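Local coordinates for protein neutral ceramidase (Pseudomonas aeruginosa, PDB 2ZWS) that hydrolyses the N-acyl linkage of ceramides to release sphingosine and a free fatty acid, and also runs the reverse synthesis, using one zinc ion per subunit, at residues 36-48 against 54-66. Sequence-based numbering, arbitrary orientation.
With MG (magnesium ion), chain C; FMT (formic acid), chain E.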
ATOM      1  N   ILE A  36      -8.858  12.596  -6.959  1.00 10.74           N
ATOM      2  CA  ILE A  36      -7.858  12.346  -5.931  1.00 10.03           C
ATOM      3  C   ILE A  36      -8.284  13.022  -4.656  1.00 10.60           C
ATOM      4  O   ILE A  36      -8.660  14.193  -4.671  1.00 10.48           O
ATOM      5  CB  ILE A  36      -6.479  12.928  -6.360  1.00 10.53           C
ATOM      6  CG1 ILE A  36      -5.973  12.185  -7.609  1.00 10.89           C
ATOM      7  CG2 ILE A  36      -5.468  12.930  -5.187  1.00 11.71           C
ATOM      8  CD1 ILE A  36      -4.762  12.818  -8.225  1.00 13.24           C
ATOM      9  N   HIS A  37      -8.272  12.267  -3.555  1.00  9.78           N
ATOM     10  CA  HIS A  37      -8.317  12.911  -2.251  1.00 11.03           C
ATOM     11  C   HIS A  37      -6.898  13.240  -1.767  1.00 10.80           C
ATOM     12  O   HIS A  37      -6.569  14.399  -1.526  1.00 11.28           O
ATOM     13  CB  HIS A  37      -9.068  12.088  -1.219  1.00 10.09           C
ATOM     14  CG  HIS A  37      -9.148  12.776   0.107  1.00 12.61           C
ATOM     15  ND1 HIS A  37      -9.423  12.115   1.285  1.00 13.98           N
ATOM     16  CD2 HIS A  37      -8.981  14.084   0.437  1.00 13.51           C
ATOM     17  CE1 HIS A  37      -9.422  12.985   2.283  1.00 14.52           C
ATOM     18  NE2 HIS A  37      -9.156  14.188   1.797  1.00 13.31           N
ATOM     19  N   MET A  38      -6.069  12.204  -1.633  1.00 10.98           N
ATOM     20  CA  MET A  38      -4.654  12.389  -1.357  0.50 11.24           C
ATOM     21  C   MET A  38      -3.866  11.464  -2.281  1.00 11.19           C
ATOM     22  O   MET A  38      -4.377  10.420  -2.715  1.00 11.98           O
ATOM     23  CB  MET A  38      -4.310  12.131   0.130  0.50 11.73           C
ATOM     24  CG  MET A  38      -4.920  13.135   1.143  0.50 12.16           C
ATOM     25  SD  MET A  38      -4.065  13.309   2.757  0.50 11.49           S
ATOM     26  CE  MET A  38      -4.031  11.600   3.307  0.50 12.25           C
ATOM     27  N   ARG A  39      -2.630  11.863  -2.596  1.00 12.06           N
ATOM     28  CA  ARG A  39      -1.810  11.056  -3.487  1.00 11.67           C
ATOM     29  C   ARG A  39      -1.256   9.820  -2.770  1.00 11.60           C
ATOM     30  O   ARG A  39      -1.297   9.718  -1.535  1.00 11.45           O
ATOM     31  CB  ARG A  39      -0.668  11.883  -4.085  1.00 11.79           C
ATOM     32  CG  ARG A  39      -1.187  12.827  -5.191  1.00 13.03           C
ATOM     33  CD  ARG A  39      -0.039  13.472  -6.043  1.00 13.68           C
ATOM     34  NE  ARG A  39      -0.684  14.203  -7.144  1.00 13.58           N
ATOM     35  CZ  ARG A  39      -0.676  13.849  -8.430  1.00 13.68           C
ATOM     36  NH1 ARG A  39       0.075  12.846  -8.879  1.00 14.28           N
ATOM     37  NH2 ARG A  39      -1.405  14.555  -9.292  1.00 14.43           N
ATOM     38  N   GLN A  40      -0.740   8.896  -3.577  1.00 10.31           N
ATOM     39  CA  GLN A  40      -0.077   7.688  -3.117  1.00 10.40           C
ATOM     40  C   GLN A  40       1.434   7.864  -3.219  1.00 10.54           C
ATOM     41  O   GLN A  40       1.939   8.374  -4.244  1.00 10.97           O
ATOM     42  CB  GLN A  40      -0.491   6.526  -4.027  1.00 10.72           C
ATOM     43  CG  GLN A  40      -2.006   6.258  -4.010  1.00 11.92           C
ATOM     44  CD  GLN A  40      -2.391   5.251  -5.062  1.00 11.75           C
ATOM     45  OE1 GLN A  40      -2.490   4.058  -4.776  1.00 15.30           O
ATOM     46  NE2 GLN A  40      -2.537   5.693  -6.265  1.00 11.16           N
ATOM     47  N   TRP A  41       2.158   7.410  -2.189  1.00 10.48           N
ATOM     48  CA  TRP A  41       3.617   7.615  -2.116  1.00 10.24           C
ATOM     49  C   TRP A  41       4.337   6.310  -1.821  1.00  9.88           C
ATOM     50  O   TRP A  41       3.772   5.371  -1.174  1.00 10.71           O
ATOM     51  CB  TRP A  41       3.972   8.624  -0.996  1.00 11.03           C
ATOM     52  CG  TRP A  41       3.262   9.937  -1.242  1.00 10.50           C
ATOM     53  CD1 TRP A  41       2.025  10.312  -0.786  1.00 13.18           C
ATOM     54  CD2 TRP A  41       3.751  11.029  -2.039  1.00 12.24           C
ATOM     55  NE1 TRP A  41       1.707  11.574  -1.260  1.00 13.53           N
ATOM     56  CE2 TRP A  41       2.748  12.031  -2.038  1.00 12.49           C
ATOM     57  CE3 TRP A  41       4.926  11.247  -2.760  1.00 13.26           C
ATOM     58  CZ2 TRP A  41       2.899  13.232  -2.722  1.00 13.71           C
ATOM     59  CZ3 TRP A  41       5.077  12.441  -3.442  1.00 13.31           C
ATOM     60  CH2 TRP A  41       4.066  13.418  -3.429  1.00 12.51           C
ATOM     61  N   ALA A  42       5.558   6.224  -2.352  1.00 10.17           N
ATOM     62  CA  ALA A  42       6.540   5.251  -1.903  1.00  9.97           C
ATOM     63  C   ALA A  42       7.471   5.977  -0.932  1.00 10.29           C
ATOM     64  O   ALA A  42       7.973   7.060  -1.236  1.00 10.38           O
ATOM     65  CB  ALA A  42       7.352   4.729  -3.076  1.00 10.63           C
ATOM     66  N   ARG A  43       7.686   5.366   0.221  1.00  9.85           N
ATOM     67  CA  ARG A  43       8.548   5.949   1.270  1.00  9.46           C
ATOM     68  C   ARG A  43       9.677   4.959   1.487  1.00  9.83           C
ATOM     69  O   ARG A  43       9.437   3.811   1.896  1.00  9.44           O
ATOM     70  CB  ARG A  43       7.726   6.135   2.558  1.00 11.19           C
ATOM     71  CG  ARG A  43       6.748   7.314   2.489  1.00 10.50           C
ATOM     72  CD  ARG A  43       5.839   7.404   3.725  1.00 11.23           C
ATOM     73  NE  ARG A  43       4.995   8.603   3.708  1.00 12.11           N
ATOM     74  CZ  ARG A  43       3.789   8.658   3.142  1.00 12.57           C
ATOM     75  NH1 ARG A  43       3.289   7.571   2.564  1.00 12.84           N
ATOM     76  NH2 ARG A  43       3.072   9.792   3.155  1.00 12.93           N
ATOM     77  N   ALA A  44      10.893   5.382   1.179  1.00 10.56           N
ATOM     78  CA  ALA A  44      12.071   4.508   1.182  1.00 10.01           C
ATOM     79  C   ALA A  44      12.991   4.831   2.328  1.00 10.72           C
ATOM     80  O   ALA A  44      13.249   6.026   2.618  1.00 11.60           O
ATOM     81  CB  ALA A  44      12.843   4.649  -0.126  1.00 11.39           C
ATOM     82  N   PHE A  45      13.535   3.769   2.927  1.00  9.31           N
ATOM     83  CA  PHE A  45      14.412   3.905   4.098  1.00 10.26           C
ATOM     84  C   PHE A  45      15.641   3.086   3.782  1.00 11.66           C
ATOM     85  O   PHE A  45      15.596   1.855   3.776  1.00 12.12           O
ATOM     86  CB  PHE A  45      13.730   3.349   5.354  1.00 10.45           C
ATOM     87  CG  PHE A  45      12.463   4.068   5.705  1.00 10.24           C
ATOM     88  CD1 PHE A  45      11.286   3.833   4.977  1.00 11.02           C
ATOM     89  CD2 PHE A  45      12.449   5.027   6.727  1.00 11.62           C
ATOM     90  CE1 PHE A  45      10.108   4.508   5.296  1.00 12.56           C
ATOM     91  CE2 PHE A  45      11.257   5.712   7.051  1.00 12.65           C
ATOM     92  CZ  PHE A  45      10.097   5.443   6.342  1.00 11.35           C
ATOM     93  N   VAL A  46      16.721   3.791   3.476  1.00 11.40           N
ATOM     94  CA  VAL A  46      18.003   3.135   3.224  1.00 12.23           C
ATOM     95  C   VAL A  46      18.769   3.113   4.525  1.00 13.54           C
ATOM     96  O   VAL A  46      18.864   4.160   5.178  1.00 14.06           O
ATOM     97  CB  VAL A  46      18.842   3.937   2.159  1.00 12.70           C
ATOM     98  CG1 VAL A  46      20.196   3.301   1.985  1.00 13.85           C
ATOM     99  CG2 VAL A  46      18.118   3.941   0.832  1.00 13.80           C
ATOM    100  N   ILE A  47      19.308   1.951   4.902  1.00 13.54           N
ATOM    101  CA  ILE A  47      20.096   1.848   6.130  1.00 13.57           C
ATOM    102  C   ILE A  47      21.437   1.236   5.804  1.00 14.65           C
ATOM    103  O   ILE A  47      21.509   0.239   5.100  1.00 14.56           O
ATOM    104  CB  ILE A  47      19.395   0.953   7.187  1.00 13.69           C
ATOM    105  CG1 ILE A  47      17.960   1.430   7.436  1.00 14.75           C
ATOM    106  CG2 ILE A  47      20.205   0.918   8.500  1.00 16.03           C
ATOM    107  CD1 ILE A  47      17.141   0.423   8.229  1.00 16.84           C
ATOM    108  N   GLU A  48      22.504   1.829   6.315  1.00 15.93           N
ATOM    109  CA  GLU A  48      23.843   1.301   6.073  1.00 18.50           C
ATOM    110  C   GLU A  48      24.562   1.140   7.386  1.00 18.76           C
ATOM    111  O   GLU A  48      24.451   1.985   8.278  1.00 18.94           O
ATOM    112  CB  GLU A  48      24.697   2.273   5.274  1.00 20.04           C
ATOM    113  CG  GLU A  48      24.229   2.652   3.928  1.00 24.00           C
ATOM    114  CD  GLU A  48      25.382   3.170   3.069  1.00 27.01           C
ATOM    115  OE1 GLU A  48      26.230   3.974   3.559  1.00 28.33           O
ATOM    116  OE2 GLU A  48      25.436   2.776   1.890  1.00 28.15           O
ATOM    117  N   ARG A  54      27.334  -2.828   3.309  1.00 27.91           N
ATOM    118  CA  ARG A  54      26.200  -3.417   3.976  1.00 23.93           C
ATOM    119  C   ARG A  54      25.109  -2.343   4.070  1.00 20.51           C
ATOM    120  O   ARG A  54      25.030  -1.506   4.990  1.00 18.61           O
ATOM    121  CB  ARG A  54      26.492  -4.179   5.253  1.00 24.93           C
ATOM    122  CG  ARG A  54      27.194  -5.509   4.978  1.00 27.39           C
ATOM    123  CD  ARG A  54      26.426  -6.699   5.558  1.00 36.08           C
ATOM    124  NE  ARG A  54      26.951  -7.946   5.015  1.00 27.28           N
ATOM    125  CZ  ARG A  54      26.275  -8.804   4.247  1.00 47.83           C
ATOM    126  NH1 ARG A  54      25.000  -8.594   3.933  1.00 35.07           N
ATOM    127  NH2 ARG A  54      26.879  -9.903   3.806  1.00 36.01           N
ATOM    128  N   ARG A  55      24.319  -2.354   3.012  1.00 17.02           N
ATOM    129  CA  ARG A  55      23.179  -1.495   2.887  1.00 15.42           C
ATOM    130  C   ARG A  55      21.921  -2.361   2.687  1.00 13.92           C
ATOM    131  O   ARG A  55      21.962  -3.364   1.973  1.00 12.55           O
ATOM    132  CB  ARG A  55      23.371  -0.571   1.687  1.00 16.52           C
ATOM    133  CG  ARG A  55      22.157   0.217   1.291  1.00 17.68           C
ATOM    134  CD  ARG A  55      22.411   1.025   0.002  1.00 17.28           C
ATOM    135  NE  ARG A  55      23.498   2.000   0.151  1.00 22.29           N
ATOM    136  CZ  ARG A  55      23.718   3.011  -0.690  1.00 21.97           C
ATOM    137  NH1 ARG A  55      22.933   3.207  -1.744  1.00 23.44           N
ATOM    138  NH2 ARG A  55      24.733   3.827  -0.471  1.00 23.46           N
ATOM    139  N   LEU A  56      20.834  -1.930   3.324  1.00 12.90           N
ATOM    140  CA  LEU A  56      19.500  -2.443   3.098  1.00 12.45           C
ATOM    141  C   LEU A  56      18.609  -1.290   2.674  1.00 12.40           C
ATOM    142  O   LEU A  56      18.844  -0.146   3.063  1.00 12.64           O
ATOM    143  CB  LEU A  56      18.941  -3.020   4.406  1.00 12.37           C
ATOM    144  CG  LEU A  56      19.724  -4.193   5.024  1.00 13.86           C
ATOM    145  CD1 LEU A  56      19.115  -4.497   6.371  1.00 14.82           C
ATOM    146  CD2 LEU A  56      19.708  -5.426   4.150  1.00 15.11           C
ATOM    147  N   VAL A  57      17.575  -1.593   1.897  1.00 11.46           N
ATOM    148  CA  VAL A  57      16.525  -0.597   1.677  1.00 10.93           C
ATOM    149  C   VAL A  57      15.142  -1.247   1.851  1.00 10.02           C
ATOM    150  O   VAL A  57      14.853  -2.334   1.317  1.00 11.17           O
ATOM    151  CB  VAL A  57      16.697   0.177   0.324  1.00 12.62           C
ATOM    152  CG1 VAL A  57      16.653  -0.758  -0.880  1.00 14.10           C
ATOM    153  CG2 VAL A  57      15.664   1.300   0.207  1.00 12.98           C
ATOM    154  N   TYR A  58      14.312  -0.557   2.630  1.00  9.66           N
ATOM    155  CA  TYR A  58      12.925  -0.932   2.858  1.00 10.66           C
ATOM    156  C   TYR A  58      12.033   0.177   2.292  1.00 10.46           C
ATOM    157  O   TYR A  58      12.285   1.360   2.535  1.00 10.94           O
ATOM    158  CB  TYR A  58      12.673  -1.084   4.374  1.00 10.83           C
ATOM    159  CG  TYR A  58      11.231  -1.226   4.738  1.00 12.29           C
ATOM    160  CD1 TYR A  58      10.449  -0.109   5.060  1.00 10.57           C
ATOM    161  CD2 TYR A  58      10.642  -2.481   4.743  1.00 12.81           C
ATOM    162  CE1 TYR A  58       9.103  -0.230   5.377  1.00 11.50           C
ATOM    163  CE2 TYR A  58       9.287  -2.639   5.081  1.00 12.43           C
ATOM    164  CZ  TYR A  58       8.529  -1.507   5.384  1.00 12.47           C
ATOM    165  OH  TYR A  58       7.199  -1.662   5.706  1.00 14.16           O
ATOM    166  N   VAL A  59      11.075  -0.210   1.445  1.00  9.94           N
ATOM    167  CA  VAL A  59      10.148   0.761   0.867  1.00  9.78           C
ATOM    168  C   VAL A  59       8.724   0.377   1.222  1.00 10.43           C
ATOM    169  O   VAL A  59       8.310  -0.767   0.975  1.00 11.37           O
ATOM    170  CB  VAL A  59      10.296   0.879  -0.709  1.00 10.04           C
ATOM    171  CG1 VAL A  59       9.411   1.978  -1.241  1.00 11.51           C
ATOM    172  CG2 VAL A  59      11.769   1.115  -1.140  1.00 10.92           C
ATOM    173  N   ASN A  60       7.985   1.295   1.848  1.00  9.91           N
ATOM    174  CA  ASN A  60       6.565   1.041   2.072  1.00  9.80           C
ATOM    175  C   ASN A  60       5.742   1.915   1.112  1.00 11.17           C
ATOM    176  O   ASN A  60       6.066   3.086   0.901  1.00 12.38           O
ATOM    177  CB  ASN A  60       6.146   1.315   3.535  1.00 11.16           C
ATOM    178  CG  ASN A  60       4.814   0.680   3.896  1.00 12.00           C
ATOM    179  OD1 ASN A  60       4.568  -0.507   3.647  1.00 15.12           O
ATOM    180  ND2 ASN A  60       3.981   1.460   4.535  1.00 12.19           N
ATOM    181  N   THR A  61       4.735   1.315   0.477  1.00 10.34           N
ATOM    182  CA  THR A  61       3.992   1.966  -0.590  1.00 11.48           C
ATOM    183  C   THR A  61       2.497   2.098  -0.259  1.00 10.96           C
ATOM    184  O   THR A  61       1.870   1.175   0.324  1.00 11.23           O
ATOM    185  CB  THR A  61       4.136   1.168  -1.926  1.00 12.39           C
ATOM    186  OG1 THR A  61       3.564  -0.152  -1.774  1.00 13.03           O
ATOM    187  CG2 THR A  61       5.637   1.093  -2.373  1.00 12.59           C
ATOM    188  N   ASP A  62       1.924   3.235  -0.658  1.00 11.39           N
ATOM    189  CA  ASP A  62       0.491   3.474  -0.508  1.00 11.07           C
ATOM    190  C   ASP A  62      -0.324   2.741  -1.615  1.00 11.38           C
ATOM    191  O   ASP A  62      -0.972   3.387  -2.451  1.00 11.45           O
ATOM    192  CB  ASP A  62       0.190   4.984  -0.548  1.00 13.19           C
ATOM    193  CG  ASP A  62       0.706   5.756   0.663  1.00 14.37           C
ATOM    194  OD1 ASP A  62       0.556   5.287   1.812  1.00 18.31           O
ATOM    195  OD2 ASP A  62       1.193   6.895   0.470  1.00 14.83           O
ATOM    196  N   LEU A  63      -0.283   1.414  -1.580  1.00 10.49           N
ATOM    197  CA  LEU A  63      -0.899   0.556  -2.598  1.00  9.84           C
ATOM    198  C   LEU A  63      -1.680  -0.554  -1.919  1.00 10.19           C
ATOM    199  O   LEU A  63      -1.435  -0.872  -0.748  1.00 10.83           O
ATOM    200  CB  LEU A  63       0.180  -0.111  -3.479  1.00  9.88           C
ATOM    201  CG  LEU A  63       1.054   0.875  -4.263  1.00 10.43           C
ATOM    202  CD1 LEU A  63       2.190   0.161  -4.930  1.00 12.23           C
ATOM    203  CD2 LEU A  63       0.195   1.616  -5.294  1.00 13.42           C
ATOM    204  N   GLY A  64      -2.585  -1.203  -2.661  1.00  9.93           N
ATOM    205  CA  GLY A  64      -3.299  -2.366  -2.139  1.00 11.13           C
ATOM    206  C   GLY A  64      -2.343  -3.504  -1.855  1.00 12.30           C
ATOM    207  O   GLY A  64      -2.505  -4.251  -0.883  1.00 13.02           O
ATOM    208  N   MET A  65      -1.320  -3.627  -2.704  1.00 12.90           N
ATOM    209  CA  MET A  65      -0.338  -4.686  -2.523  1.00 14.45           C
ATOM    210  C   MET A  65       0.853  -4.415  -3.414  1.00 13.89           C
ATOM    211  O   MET A  65       0.813  -3.499  -4.257  1.00 13.69           O
ATOM    212  CB  MET A  65      -0.945  -6.059  -2.797  1.00 17.29           C
ATOM    213  CG  MET A  65      -1.753  -6.138  -4.029  1.00 17.64           C
ATOM    214  SD  MET A  65      -3.496  -5.524  -3.977  1.00 17.26           S
ATOM    215  CE  MET A  65      -4.327  -6.644  -2.872  1.00 20.07           C
ATOM    216  N   ILE A  66       1.935  -5.162  -3.202  1.00 14.37           N
ATOM    217  CA  ILE A  66       3.032  -5.030  -4.170  0.50 14.91           C
ATOM    218  C   ILE A  66       3.179  -6.335  -4.917  1.00 14.95           C
ATOM    219  O   ILE A  66       3.640  -7.362  -4.445  1.00 18.50           O
ATOM    220  CB  ILE A  66       4.371  -4.504  -3.618  0.50 15.64           C
ATOM    221  CG1 ILE A  66       4.832  -5.409  -2.503  0.50 13.98           C
ATOM    222  CG2 ILE A  66       4.244  -3.035  -3.164  0.50 16.41           C
ATOM    223  CD1 ILE A  66       4.312  -4.988  -1.254  0.50 18.02           C
TER
HETATM  224 MG    MG C 648      -6.364  16.586  -1.567  1.00 13.08          MG
HETATM  225  C   FMT E 650       2.384   4.755   5.126  1.00 24.16           C
HETATM  226  O1  FMT E 650       1.398   5.357   4.585  1.00 22.51           O
HETATM  227  O2  FMT E 650       3.430   4.236   4.622  1.00 22.24           O
HETATM  228  O   HOH W   1      -6.958  16.522  -4.033  1.00 16.09           O
HETATM  229  O   HOH W   2       4.166   5.001   1.839  1.00 15.92           O
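Strands 41-48 and 55-61 form an antiparallel beta hairpin in the large mixed sheet of the N-terminal domain, paired from Ala42 opposite Thr61 to Glu48 opposite Arg55. Arg43 with Asn60, Phe45 with Tyr58 and Ile47 with Leu56 each exchange two backbone hydrogen bonds. Small and beta-branched residues suit the face that packs partly on helix 120-138: Ala44 CB rests 3.8 Å from Val59 CG2, and Val46 CG2 meets Val57 CG2 at 3.7 Å. On the other face, beside strand 238-242, Phe45 and Tyr58 run side by side, their CD1 atoms 4.0 Å apart.

Near the hairpin's connecting turn a bend at chi3 (-61°) turns the guanidinium edge of Arg55 to Glu48. NE and NH2 share OE2, both at 2.7 Å, NE on its anti side and NH2 from above the carboxylate plane. Glu48 OE1 turns to Arg6.

Asp62, centre of an inverse gamma turn, ties the chain back to strand 41-48. An aspartate suits because one oxygen, OD2, serves two donors: Trp41 N at 2.9 Å on the anti side, and NH1 of Arg43, also paired with Glu228, at 3.0 Å on the syn side, well out of the carboxylate plane. Nearby, Asn60, a probable substrate-binding residue, donates from ND2 to O2 of a formic acid, probably from the crystallisation liquor, at 2.8 Å, while a water accepts from Arg43 NH1 within hydrogen-bonding distance of Asn60 O.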